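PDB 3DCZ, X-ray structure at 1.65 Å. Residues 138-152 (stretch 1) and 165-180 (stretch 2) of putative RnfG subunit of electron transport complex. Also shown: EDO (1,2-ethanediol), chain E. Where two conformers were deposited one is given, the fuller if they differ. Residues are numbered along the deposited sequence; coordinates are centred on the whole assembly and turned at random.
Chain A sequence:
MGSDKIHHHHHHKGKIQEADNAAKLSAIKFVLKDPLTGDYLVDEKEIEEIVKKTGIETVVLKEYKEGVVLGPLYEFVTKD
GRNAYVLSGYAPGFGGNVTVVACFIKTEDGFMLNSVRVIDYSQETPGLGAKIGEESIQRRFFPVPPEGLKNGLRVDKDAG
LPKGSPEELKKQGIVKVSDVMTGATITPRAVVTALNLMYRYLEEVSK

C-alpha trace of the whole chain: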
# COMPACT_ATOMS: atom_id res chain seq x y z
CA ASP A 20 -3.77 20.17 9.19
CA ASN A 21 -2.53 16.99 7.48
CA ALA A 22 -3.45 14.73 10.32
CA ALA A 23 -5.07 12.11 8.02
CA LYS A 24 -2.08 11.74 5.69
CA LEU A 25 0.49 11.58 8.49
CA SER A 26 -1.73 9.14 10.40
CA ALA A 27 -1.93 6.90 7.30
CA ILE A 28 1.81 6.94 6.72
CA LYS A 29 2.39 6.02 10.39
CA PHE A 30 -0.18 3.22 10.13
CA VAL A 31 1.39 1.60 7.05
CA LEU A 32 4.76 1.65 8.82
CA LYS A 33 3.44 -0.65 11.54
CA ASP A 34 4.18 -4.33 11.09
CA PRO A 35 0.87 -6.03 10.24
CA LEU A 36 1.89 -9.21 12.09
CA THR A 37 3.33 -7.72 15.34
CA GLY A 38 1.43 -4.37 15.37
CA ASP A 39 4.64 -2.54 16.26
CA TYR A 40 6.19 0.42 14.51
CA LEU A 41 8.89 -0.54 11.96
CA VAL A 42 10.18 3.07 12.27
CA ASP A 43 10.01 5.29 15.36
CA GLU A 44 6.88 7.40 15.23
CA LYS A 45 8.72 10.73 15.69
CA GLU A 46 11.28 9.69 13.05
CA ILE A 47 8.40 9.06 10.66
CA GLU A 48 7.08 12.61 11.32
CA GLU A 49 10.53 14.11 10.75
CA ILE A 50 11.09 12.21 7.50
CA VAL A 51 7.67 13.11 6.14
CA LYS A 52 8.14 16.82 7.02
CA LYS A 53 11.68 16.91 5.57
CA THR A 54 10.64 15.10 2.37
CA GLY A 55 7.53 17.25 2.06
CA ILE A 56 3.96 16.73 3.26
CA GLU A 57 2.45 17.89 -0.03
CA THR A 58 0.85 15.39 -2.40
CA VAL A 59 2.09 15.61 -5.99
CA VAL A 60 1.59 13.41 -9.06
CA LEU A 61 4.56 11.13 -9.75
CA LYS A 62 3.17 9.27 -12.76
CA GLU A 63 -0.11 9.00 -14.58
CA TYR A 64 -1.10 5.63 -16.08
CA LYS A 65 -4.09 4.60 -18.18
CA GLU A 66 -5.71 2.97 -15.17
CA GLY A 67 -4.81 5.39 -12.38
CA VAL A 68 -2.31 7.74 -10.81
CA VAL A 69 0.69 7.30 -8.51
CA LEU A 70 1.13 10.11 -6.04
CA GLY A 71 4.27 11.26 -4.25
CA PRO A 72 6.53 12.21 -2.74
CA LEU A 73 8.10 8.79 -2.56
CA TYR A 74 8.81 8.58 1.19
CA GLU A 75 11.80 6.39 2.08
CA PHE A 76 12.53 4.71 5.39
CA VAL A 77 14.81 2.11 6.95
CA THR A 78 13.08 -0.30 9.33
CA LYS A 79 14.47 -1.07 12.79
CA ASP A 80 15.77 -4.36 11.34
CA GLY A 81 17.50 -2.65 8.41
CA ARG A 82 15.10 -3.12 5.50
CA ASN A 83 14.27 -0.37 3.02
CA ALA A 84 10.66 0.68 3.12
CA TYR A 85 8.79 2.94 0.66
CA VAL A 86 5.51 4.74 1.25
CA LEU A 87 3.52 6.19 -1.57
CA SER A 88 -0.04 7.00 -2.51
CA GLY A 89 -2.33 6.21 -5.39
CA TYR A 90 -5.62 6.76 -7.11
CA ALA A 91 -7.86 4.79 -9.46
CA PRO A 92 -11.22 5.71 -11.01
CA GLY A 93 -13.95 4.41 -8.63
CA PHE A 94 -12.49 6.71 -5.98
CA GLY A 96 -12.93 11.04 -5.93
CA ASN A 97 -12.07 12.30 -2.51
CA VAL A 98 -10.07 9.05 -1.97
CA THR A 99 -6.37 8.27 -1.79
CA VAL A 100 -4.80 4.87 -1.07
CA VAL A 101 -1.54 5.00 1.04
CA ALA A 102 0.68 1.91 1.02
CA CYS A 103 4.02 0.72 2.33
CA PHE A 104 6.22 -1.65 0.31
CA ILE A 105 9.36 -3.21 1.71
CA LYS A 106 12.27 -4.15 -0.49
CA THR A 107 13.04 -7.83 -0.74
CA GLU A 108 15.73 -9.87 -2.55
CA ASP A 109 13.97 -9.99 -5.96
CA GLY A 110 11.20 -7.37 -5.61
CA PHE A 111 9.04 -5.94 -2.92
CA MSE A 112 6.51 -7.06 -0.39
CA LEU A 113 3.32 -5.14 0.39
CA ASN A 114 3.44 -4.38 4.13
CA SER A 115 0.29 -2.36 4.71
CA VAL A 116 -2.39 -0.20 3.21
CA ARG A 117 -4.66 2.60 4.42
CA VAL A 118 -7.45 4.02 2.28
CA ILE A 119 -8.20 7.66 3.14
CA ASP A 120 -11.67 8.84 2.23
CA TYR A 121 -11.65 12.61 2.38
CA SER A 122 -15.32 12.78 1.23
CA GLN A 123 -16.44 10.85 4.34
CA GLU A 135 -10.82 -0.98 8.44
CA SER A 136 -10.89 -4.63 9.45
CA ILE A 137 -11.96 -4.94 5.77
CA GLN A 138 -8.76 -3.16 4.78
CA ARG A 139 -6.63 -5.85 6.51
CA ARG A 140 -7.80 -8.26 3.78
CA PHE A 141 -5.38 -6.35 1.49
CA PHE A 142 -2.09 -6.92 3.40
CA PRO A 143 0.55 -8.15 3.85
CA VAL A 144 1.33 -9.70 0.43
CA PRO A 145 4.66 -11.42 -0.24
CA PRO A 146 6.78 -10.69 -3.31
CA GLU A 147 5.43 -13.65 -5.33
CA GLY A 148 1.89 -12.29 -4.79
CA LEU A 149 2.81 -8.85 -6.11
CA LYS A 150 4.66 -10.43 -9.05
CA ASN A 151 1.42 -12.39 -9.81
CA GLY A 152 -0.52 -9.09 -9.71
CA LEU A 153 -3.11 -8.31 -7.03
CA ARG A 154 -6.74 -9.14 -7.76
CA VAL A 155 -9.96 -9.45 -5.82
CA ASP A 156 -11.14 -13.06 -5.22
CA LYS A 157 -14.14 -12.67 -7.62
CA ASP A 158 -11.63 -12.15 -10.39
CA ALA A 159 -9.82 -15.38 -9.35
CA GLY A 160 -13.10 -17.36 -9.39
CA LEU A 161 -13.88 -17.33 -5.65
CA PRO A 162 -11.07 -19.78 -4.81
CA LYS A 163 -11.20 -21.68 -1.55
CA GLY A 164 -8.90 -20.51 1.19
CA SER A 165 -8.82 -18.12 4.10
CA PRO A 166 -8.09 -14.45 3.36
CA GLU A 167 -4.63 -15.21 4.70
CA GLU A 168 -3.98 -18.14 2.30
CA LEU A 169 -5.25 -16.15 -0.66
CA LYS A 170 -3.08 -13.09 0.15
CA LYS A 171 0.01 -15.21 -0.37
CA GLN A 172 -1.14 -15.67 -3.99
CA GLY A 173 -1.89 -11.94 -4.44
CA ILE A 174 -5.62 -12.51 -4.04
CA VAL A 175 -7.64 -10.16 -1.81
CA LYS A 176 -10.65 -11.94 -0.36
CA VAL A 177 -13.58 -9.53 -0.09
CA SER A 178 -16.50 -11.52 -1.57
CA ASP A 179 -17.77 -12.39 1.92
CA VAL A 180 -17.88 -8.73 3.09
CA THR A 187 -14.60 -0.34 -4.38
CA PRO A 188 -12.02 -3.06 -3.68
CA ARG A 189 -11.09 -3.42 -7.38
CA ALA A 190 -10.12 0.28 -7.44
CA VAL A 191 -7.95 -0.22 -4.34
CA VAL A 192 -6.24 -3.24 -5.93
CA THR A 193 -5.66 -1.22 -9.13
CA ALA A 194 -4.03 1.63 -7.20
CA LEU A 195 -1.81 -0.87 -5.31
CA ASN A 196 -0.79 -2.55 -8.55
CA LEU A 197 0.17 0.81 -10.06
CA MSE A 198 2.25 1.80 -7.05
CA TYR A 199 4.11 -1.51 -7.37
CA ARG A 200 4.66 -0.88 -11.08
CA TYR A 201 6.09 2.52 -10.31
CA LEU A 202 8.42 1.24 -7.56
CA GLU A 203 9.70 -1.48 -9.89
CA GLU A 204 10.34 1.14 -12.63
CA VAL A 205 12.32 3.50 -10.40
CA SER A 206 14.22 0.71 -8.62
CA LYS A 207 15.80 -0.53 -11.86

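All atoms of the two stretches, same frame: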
# COMPACT_ATOMS: atom_id res chain seq x y z
N GLN A 138 -10.00 -3.55 5.44
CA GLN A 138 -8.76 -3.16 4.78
C GLN A 138 -7.61 -4.15 5.06
O GLN A 138 -6.67 -4.26 4.27
CB GLN A 138 -8.35 -1.73 5.15
CG GLN A 138 -9.26 -0.68 4.46
CD GLN A 138 -8.96 0.75 4.89
OE1 GLN A 138 -7.82 1.18 4.95
NE2 GLN A 138 -10.03 1.51 5.17
N ARG A 139 -7.68 -4.88 6.18
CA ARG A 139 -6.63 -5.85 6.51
C ARG A 139 -6.67 -7.06 5.57
O ARG A 139 -5.75 -7.83 5.55
CB ARG A 139 -6.71 -6.32 7.98
CG ARG A 139 -6.28 -5.26 8.96
CD ARG A 139 -6.36 -5.68 10.44
NE ARG A 139 -6.25 -4.46 11.25
CZ ARG A 139 -5.12 -3.78 11.45
NH1 ARG A 139 -3.97 -4.24 11.02
NH2 ARG A 139 -5.15 -2.65 12.12
N ARG A 140 -7.74 -7.20 4.80
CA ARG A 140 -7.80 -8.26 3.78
C ARG A 140 -6.76 -8.01 2.67
O ARG A 140 -6.42 -8.94 1.94
CB ARG A 140 -9.20 -8.36 3.15
CG ARG A 140 -10.32 -8.75 4.12
CD ARG A 140 -10.10 -10.13 4.65
NE ARG A 140 -11.21 -10.64 5.46
CZ ARG A 140 -12.29 -11.27 4.99
NH1 ARG A 140 -12.48 -11.47 3.70
NH2 ARG A 140 -13.21 -11.70 5.84
N PHE A 141 -6.26 -6.77 2.59
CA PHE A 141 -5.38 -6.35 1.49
C PHE A 141 -3.87 -6.50 1.80
O PHE A 141 -3.03 -6.27 0.93
CB PHE A 141 -5.64 -4.89 1.12
CG PHE A 141 -6.97 -4.64 0.47
CD1 PHE A 141 -8.13 -4.65 1.23
CD2 PHE A 141 -7.06 -4.41 -0.88
CE1 PHE A 141 -9.37 -4.40 0.64
CE2 PHE A 141 -8.29 -4.17 -1.46
CZ PHE A 141 -9.43 -4.17 -0.71
N PHE A 142 -3.50 -6.84 3.03
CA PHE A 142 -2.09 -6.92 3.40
C PHE A 142 -1.84 -7.84 4.58
O PHE A 142 -2.75 -8.11 5.35
CB PHE A 142 -1.56 -5.54 3.75
CG PHE A 142 -2.27 -4.91 4.90
CD1 PHE A 142 -1.85 -5.10 6.20
CD2 PHE A 142 -3.33 -4.06 4.67
CE1 PHE A 142 -2.50 -4.45 7.24
CE2 PHE A 142 -3.97 -3.43 5.71
CZ PHE A 142 -3.55 -3.62 6.99
N PRO A 143 -0.60 -8.32 4.72
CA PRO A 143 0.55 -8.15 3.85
C PRO A 143 0.44 -9.10 2.64
O PRO A 143 -0.32 -10.10 2.69
CB PRO A 143 1.72 -8.51 4.76
CG PRO A 143 1.17 -9.52 5.68
CD PRO A 143 -0.28 -9.21 5.85
N VAL A 144 1.22 -8.83 1.60
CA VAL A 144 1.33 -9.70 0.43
C VAL A 144 2.80 -9.91 0.13
O VAL A 144 3.57 -8.93 0.02
CB VAL A 144 0.58 -9.12 -0.80
CG1 VAL A 144 0.83 -10.00 -2.05
CG2 VAL A 144 -0.98 -8.96 -0.52
N PRO A 145 3.24 -11.17 -0.01
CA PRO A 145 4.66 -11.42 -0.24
C PRO A 145 5.05 -11.10 -1.70
O PRO A 145 4.19 -10.86 -2.55
CB PRO A 145 4.80 -12.90 0.09
CG PRO A 145 3.45 -13.49 -0.17
CD PRO A 145 2.45 -12.41 0.05
N PRO A 146 6.35 -11.05 -1.99
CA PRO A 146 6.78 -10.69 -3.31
C PRO A 146 6.18 -11.49 -4.47
O PRO A 146 5.84 -10.89 -5.47
CB PRO A 146 8.29 -10.88 -3.26
CG PRO A 146 8.64 -10.80 -1.85
CD PRO A 146 7.49 -11.30 -1.09
N GLU A 147 5.99 -12.79 -4.28
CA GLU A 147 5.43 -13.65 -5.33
C GLU A 147 3.96 -13.28 -5.62
O GLU A 147 3.53 -13.32 -6.78
CB GLU A 147 5.58 -15.11 -4.95
CG GLU A 147 5.00 -15.48 -3.61
CD GLU A 147 5.96 -15.40 -2.39
OE1 GLU A 147 6.92 -14.55 -2.30
OE2 GLU A 147 5.69 -16.23 -1.48
N GLY A 148 3.23 -12.84 -4.59
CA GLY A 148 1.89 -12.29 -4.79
C GLY A 148 1.86 -11.04 -5.61
O GLY A 148 1.02 -10.89 -6.50
N LEU A 149 2.76 -10.09 -5.33
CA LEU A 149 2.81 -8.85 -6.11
C LEU A 149 3.28 -9.10 -7.55
O LEU A 149 2.81 -8.42 -8.48
CB LEU A 149 3.74 -7.83 -5.42
CG LEU A 149 3.20 -7.24 -4.14
CD1 LEU A 149 4.26 -6.25 -3.59
CD2 LEU A 149 1.91 -6.50 -4.41
N LYS A 150 4.16 -10.09 -7.72
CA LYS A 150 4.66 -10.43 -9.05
C LYS A 150 3.53 -11.05 -9.86
O LYS A 150 3.48 -10.86 -11.08
CB LYS A 150 5.84 -11.38 -8.97
CG LYS A 150 7.07 -10.69 -8.48
CD LYS A 150 8.25 -11.64 -8.22
CE LYS A 150 9.34 -10.96 -7.35
NZ LYS A 150 10.28 -12.01 -6.83
N ASN A 151 2.63 -11.76 -9.20
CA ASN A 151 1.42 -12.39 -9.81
C ASN A 151 0.45 -11.29 -10.28
O ASN A 151 -0.35 -11.48 -11.21
CB ASN A 151 0.66 -13.26 -8.78
CG ASN A 151 1.30 -14.66 -8.48
OD1 ASN A 151 0.90 -15.35 -7.52
ND2 ASN A 151 2.24 -15.10 -9.31
N GLY A 152 0.46 -10.18 -9.54
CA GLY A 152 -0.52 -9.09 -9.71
C GLY A 152 -1.63 -9.27 -8.69
O GLY A 152 -2.17 -10.36 -8.57
N SER A 165 -8.63 -19.24 3.20
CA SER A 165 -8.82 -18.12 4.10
C SER A 165 -8.29 -16.86 3.40
O SER A 165 -7.53 -16.96 2.45
CB SER A 165 -8.02 -18.35 5.37
OG SER A 165 -6.63 -18.45 5.08
N PRO A 166 -8.70 -15.67 3.88
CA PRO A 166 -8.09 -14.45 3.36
C PRO A 166 -6.56 -14.52 3.41
O PRO A 166 -5.87 -14.04 2.50
CB PRO A 166 -8.60 -13.38 4.32
CG PRO A 166 -9.94 -13.86 4.73
CD PRO A 166 -9.73 -15.36 4.89
N GLU A 167 -6.06 -15.11 4.49
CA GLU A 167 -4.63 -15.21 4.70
C GLU A 167 -3.92 -16.14 3.69
O GLU A 167 -2.82 -15.82 3.23
CB GLU A 167 -4.33 -15.57 6.17
CG GLU A 167 -4.76 -14.46 7.17
CD GLU A 167 -6.27 -14.43 7.48
OE1 GLU A 167 -7.02 -15.33 7.02
OE2 GLU A 167 -6.70 -13.50 8.19
N GLU A 168 -4.55 -17.26 3.32
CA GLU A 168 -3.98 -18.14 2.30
C GLU A 168 -4.00 -17.48 0.92
O GLU A 168 -3.08 -17.62 0.13
CB GLU A 168 -4.75 -19.46 2.24
CG GLU A 168 -4.62 -20.32 3.50
CD GLU A 168 -5.49 -21.59 3.49
OE1 GLU A 168 -6.73 -21.50 3.30
OE2 GLU A 168 -4.93 -22.69 3.72
N LEU A 169 -5.09 -16.79 0.63
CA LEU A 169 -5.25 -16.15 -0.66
C LEU A 169 -4.28 -14.99 -0.82
O LEU A 169 -3.75 -14.77 -1.92
CB LEU A 169 -6.71 -15.70 -0.83
CG LEU A 169 -7.73 -16.84 -1.00
CD1 LEU A 169 -9.13 -16.27 -1.20
CD2 LEU A 169 -7.36 -17.74 -2.16
N LYS A 170 -4.03 -14.23 0.25
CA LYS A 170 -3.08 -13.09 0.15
C LYS A 170 -1.72 -13.51 -0.34
O LYS A 170 -1.03 -12.75 -1.04
CB LYS A 170 -2.81 -12.42 1.50
CG LYS A 170 -3.79 -11.45 1.99
CD LYS A 170 -3.44 -11.16 3.45
CE LYS A 170 -4.62 -10.78 4.23
NZ LYS A 170 -4.23 -10.45 5.61
N LYS A 171 -1.28 -14.69 0.07
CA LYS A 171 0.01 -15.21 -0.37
C LYS A 171 0.11 -15.36 -1.87
O LYS A 171 1.21 -15.35 -2.44
CB LYS A 171 0.29 -16.56 0.29
CG LYS A 171 0.45 -16.48 1.80
CD LYS A 171 0.79 -17.86 2.38
N GLN A 172 -1.04 -15.51 -2.53
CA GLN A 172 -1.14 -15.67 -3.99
C GLN A 172 -1.45 -14.33 -4.68
O GLN A 172 -1.63 -14.28 -5.91
CB GLN A 172 -2.24 -16.68 -4.35
CG GLN A 172 -2.03 -18.06 -3.77
CD GLN A 172 -3.24 -18.97 -3.94
OE1 GLN A 172 -3.75 -19.54 -2.95
NE2 GLN A 172 -3.73 -19.09 -5.17
N GLY A 173 -1.50 -13.24 -3.90
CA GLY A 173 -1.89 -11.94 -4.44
C GLY A 173 -3.39 -11.75 -4.62
O GLY A 173 -3.82 -10.86 -5.36
N ILE A 174 -4.18 -12.57 -3.91
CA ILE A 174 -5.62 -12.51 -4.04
C ILE A 174 -6.19 -11.92 -2.75
O ILE A 174 -5.90 -12.40 -1.64
CB ILE A 174 -6.18 -13.95 -4.28
CG1 ILE A 174 -5.68 -14.50 -5.62
CG2 ILE A 174 -7.70 -13.94 -4.21
CD1 ILE A 174 -5.99 -16.00 -5.83
N VAL A 175 -7.00 -10.87 -2.91
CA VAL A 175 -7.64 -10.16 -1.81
C VAL A 175 -9.06 -10.69 -1.69
O VAL A 175 -9.87 -10.49 -2.61
CB VAL A 175 -7.64 -8.65 -2.08
CG1 VAL A 175 -8.46 -7.88 -0.98
CG2 VAL A 175 -6.16 -8.15 -2.20
N LYS A 176 -9.35 -11.33 -0.56
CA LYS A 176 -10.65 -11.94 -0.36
C LYS A 176 -11.58 -10.89 0.22
O LYS A 176 -11.36 -10.43 1.34
CB LYS A 176 -10.55 -13.14 0.57
CG LYS A 176 -11.87 -13.88 0.65
CD LYS A 176 -11.73 -15.16 1.42
CE LYS A 176 -13.02 -15.95 1.37
NZ LYS A 176 -12.91 -17.15 2.22
N VAL A 177 -12.58 -10.50 -0.55
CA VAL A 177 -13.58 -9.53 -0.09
C VAL A 177 -15.02 -9.97 -0.38
O VAL A 177 -15.96 -9.33 0.10
CB VAL A 177 -13.33 -8.10 -0.66
CG1 VAL A 177 -12.16 -7.42 0.04
CG2 VAL A 177 -13.13 -8.12 -2.18
N SER A 178 -15.18 -11.08 -1.10
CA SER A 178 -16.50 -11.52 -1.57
C SER A 178 -17.47 -11.80 -0.44
O SER A 178 -18.69 -11.76 -0.64
CB SER A 178 -16.35 -12.76 -2.46
OG SER A 178 -15.85 -13.85 -1.71
N ASP A 179 -16.95 -12.10 0.75
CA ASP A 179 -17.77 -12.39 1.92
C ASP A 179 -18.14 -11.14 2.75
O ASP A 179 -18.97 -11.23 3.67
CB ASP A 179 -17.10 -13.45 2.81
CG ASP A 179 -15.69 -13.07 3.21
OD1 ASP A 179 -15.00 -12.39 2.42
OD2 ASP A 179 -15.27 -13.47 4.31
N VAL A 180 -17.55 -10.00 2.43
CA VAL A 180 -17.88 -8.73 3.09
C VAL A 180 -19.09 -8.09 2.41
O VAL A 180 -19.03 -7.71 1.24
CB VAL A 180 -16.70 -7.73 3.05
C1 EDO E . -0.66 -3.12 12.29
O1 EDO E . -1.25 -3.26 11.02
C2 EDO E . -1.18 -1.88 12.98
O2 EDO E . -2.53 -2.04 13.42
O HOH W 1 -7.38 -11.44 1.60
O HOH W 2 -3.20 -12.79 -7.95

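Stretch 1 opens with a short 3-10 segment, residues 138 to 140. Gln-138 makes no contact with stretch 2. Arg-139 contributes through its backbone: its O accepts a hydrogen bond from Lys-170 NZ at 3.0 Å. Its side chain leads away from stretch 2, and its NH1 donates to O1 of the ethanediol at 2.9 Å.

Arg-140 is the main polar anchor. Its CB points sideways, but chi1 and chi2, both m, bring the guanidinium to stretch 2. Arg-140 NH1 donates to Lys-176 O at 2.8 Å and to Asp-179 OD1 at 3.0 Å. Arg-140 NH2 donates to Asp-179 OD2 at 3.1 Å. The pairing with Asp-179 is a salt bridge, and all these acceptors lie at the guanidinium edge, where the N-H groups point. One flat face remains for Pro-166, whose CG lies 3.5 Å from Arg-140 CZ. The backbone joins in through water 1, which donates to Arg-140 O at 2.7 Å and to Pro-166 O at 3.1 Å, and accepts from Lys-176 N at 2.9 Å.

Phe-141 is buried. Val-175 CG1 sits over its ring, 3.6 Å from the centroid of the Phe-141 ring and nearly on the ring normal, a CH-pi contact. Val-177 CG1 adds an apolar contact at 4.2 Å from Phe-141 CE1. The branched valines supply methyl groups to pack against the aromatic ring.

Phe-142 turns its side chain away but offers its carbonyl: Lys-170 NZ donates to Phe-142 O at 2.8 Å. Lys-170 is buried, and its long chain, with chi2 to chi4 all t, carries the ammonium to this carbonyl and that of Arg-139. Its aliphatic part is also used, with Lys-170 CD 3.4 Å from Pro-143 O. Pro-143 follows a cis peptide bond.

Val-144 and Pro-145 pack against the backbone of Lys-170 and Lys-171. Val-144 CG1 lies 3.5 Å from Lys-170 O, and Pro-145 CG lies 3.7 Å from Lys-171 O. Pro-145 is also the N-cap of the helix that follows.

In that helix, Gly-148 allows the closest CA-to-CA approach: its CA is 3.8 Å from the CA of Gly-173. A CB on Gly-148 would clash with Val-144 CG1, and one on Gly-173 would clash with Gly-148 O. Gly-173 also has positive phi, in a Schellman motif. Leu-149 and Lys-150 make no contact with stretch 2. At the end, water 2 donates to Gly-152 O at 2.7 Å and to Gln-172 O at 3.0 Å. The backbone angles of Gly-152 themselves call for glycine.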